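Local coordinates for protein Old Yellow Enzyme (Pichia, PDB 6AGZ) that catalyses the asymmetric reduction of the carbon-carbon double bond of enone compounds, using a bound flavin mononucleotide as its redox cofactor, at the interface of chains A and B. Residues are numbered along the deposited sequence; one frame, centred on the assembly and turned at random. Chains: chain A/B, Old Yellow Enzyme.

The interface of chains A and B. Residues chain A 303, 307, 310; chain B 243, 257, 299-301, 303.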
# COMPACT_ATOMS: atom_id res chain seq x y z
N SER A 303 -8.63 3.26 -1.19
CA SER A 303 -8.16 3.98 -2.37
C SER A 303 -6.89 3.36 -2.93
O SER A 303 -6.76 3.17 -4.15
CB SER A 303 -7.94 5.45 -2.04
OG SER A 303 -7.00 5.60 -0.98
N GLN A 307 -5.53 2.03 -6.70
CA GLN A 307 -4.32 2.50 -7.37
C GLN A 307 -3.60 1.36 -8.08
O GLN A 307 -3.00 1.56 -9.14
CB GLN A 307 -3.37 3.16 -6.37
CG GLN A 307 -3.73 4.59 -6.00
CD GLN A 307 -2.58 5.31 -5.32
OE1 GLN A 307 -2.74 5.89 -4.25
NE2 GLN A 307 -1.41 5.27 -5.94
N LYS A 310 -6.21 -2.29 -11.84
CA LYS A 310 -6.77 -1.41 -12.86
C LYS A 310 -8.04 -1.95 -13.50
O LYS A 310 -8.67 -1.23 -14.28
CB LYS A 310 -5.73 -1.15 -13.96
CG LYS A 310 -4.41 -0.58 -13.46
CD LYS A 310 -4.60 0.81 -12.87
CE LYS A 310 -3.26 1.45 -12.54
NZ LYS A 310 -3.43 2.85 -12.05
N TYR B 243 6.99 7.18 -5.79
CA TYR B 243 6.46 7.47 -7.12
C TYR B 243 7.49 8.04 -8.08
O TYR B 243 7.22 8.12 -9.28
CB TYR B 243 5.28 8.44 -7.02
CG TYR B 243 4.05 7.86 -6.36
CD1 TYR B 243 3.28 6.91 -7.01
CD2 TYR B 243 3.65 8.28 -5.10
CE1 TYR B 243 2.15 6.38 -6.42
CE2 TYR B 243 2.52 7.76 -4.50
CZ TYR B 243 1.77 6.81 -5.17
OH TYR B 243 0.65 6.28 -4.57
N HIS B 257 4.62 -3.32 -7.36
CA HIS B 257 4.11 -1.97 -7.22
C HIS B 257 4.73 -1.29 -5.99
O HIS B 257 4.90 -1.93 -4.95
CB HIS B 257 2.58 -1.99 -7.09
CG HIS B 257 1.94 -0.66 -7.34
ND1 HIS B 257 1.88 0.33 -6.39
CD2 HIS B 257 1.33 -0.16 -8.44
CE1 HIS B 257 1.27 1.39 -6.89
NE2 HIS B 257 0.92 1.11 -8.14
N SER B 299 -3.42 8.82 -10.51
CA SER B 299 -4.09 8.51 -9.25
C SER B 299 -3.08 8.39 -8.11
O SER B 299 -3.38 7.83 -7.06
CB SER B 299 -4.89 7.21 -9.37
OG SER B 299 -4.03 6.11 -9.62
N GLU B 300 -1.88 8.93 -8.33
CA GLU B 300 -0.84 8.88 -7.31
C GLU B 300 -1.25 9.69 -6.09
O GLU B 300 -1.75 10.82 -6.21
CB GLU B 300 0.47 9.41 -7.89
CG GLU B 300 0.98 8.62 -9.09
CD GLU B 300 2.32 9.11 -9.59
OE1 GLU B 300 2.81 10.14 -9.08
OE2 GLU B 300 2.89 8.46 -10.49
N ASP B 301 -1.05 9.11 -4.91
CA ASP B 301 -1.48 9.73 -3.66
C ASP B 301 -0.74 9.05 -2.51
O ASP B 301 -0.65 7.82 -2.47
CB ASP B 301 -3.00 9.60 -3.47
CG ASP B 301 -3.53 10.46 -2.34
OD1 ASP B 301 -2.96 10.43 -1.23
OD2 ASP B 301 -4.53 11.17 -2.56
N SER B 303 -1.57 8.95 0.66
CA SER B 303 -2.40 8.76 1.85
C SER B 303 -2.12 7.43 2.53
O SER B 303 -2.13 7.34 3.76
CB SER B 303 -3.88 8.87 1.47
OG SER B 303 -4.19 8.06 0.35
O HOH W 1 -0.50 2.93 -9.63
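A:Gln307 reaches out from helix 303-308 of one chain and lays its side-chain amide against the segment B:Ser299 to B:Asp301 of the other, hiding 83 Å² of its surface, about twice that of B:Ser299, the next. Its CG stands anti to its own carbonyl carbon (chi1 -79°) and the chain runs on extended, which carries the amide onto the phenol of B:Tyr243. The two side chains cross at about a right angle, with amide and ring planes nearly parallel (20° apart). The amide nitrogen NE2 donates to the hydroxyl OH of B:Tyr243 at 2.7 Å, nearly straight (167° at H) and with the oxygen close to the amide plane. The hydroxyl is fixed from behind, giving its own hydrogen to the backbone O of B:Asp301 (2.9 Å), above that carbonyl's plane, so it both accepts across the interface and donates within its chain. The backbone O of B:Ser299 sits over the face of the amide, 3.2 Å from CD of A:Gln307. Within chain B, CB of B:Glu300 rests over the rim of one face of the tyrosine ring. An alanine here, in place of A:Gln307, removes the amide, and would probably leave the tyrosine hydroxyl without its partner from across the interface and loosen the packing on B:Ser299. The flanks are looser. A water joins the backbone O of A:Gln307 (2.9 Å) to NE2 of B:His257 (2.7 Å), lying at the imidazole edge in the ring plane, and NZ of A:Lys310 stays 4.1 Å from OG of B:Ser299. On another flank the OG atoms of A:Ser303 and B:Ser303 face each other at 4.0 Å without bonding. B:Asp301 OD1 accepts from N of B:Ser303 through its anti lone pair and from OG above the carboxylate plane, probably capping helix 303-308. The patch belongs to a two-fold interface between TIM barrels in the deposited assembly, possibly not the solution dimer, where helix 303-308 of one chain meets the loop leading into the same helix of the other.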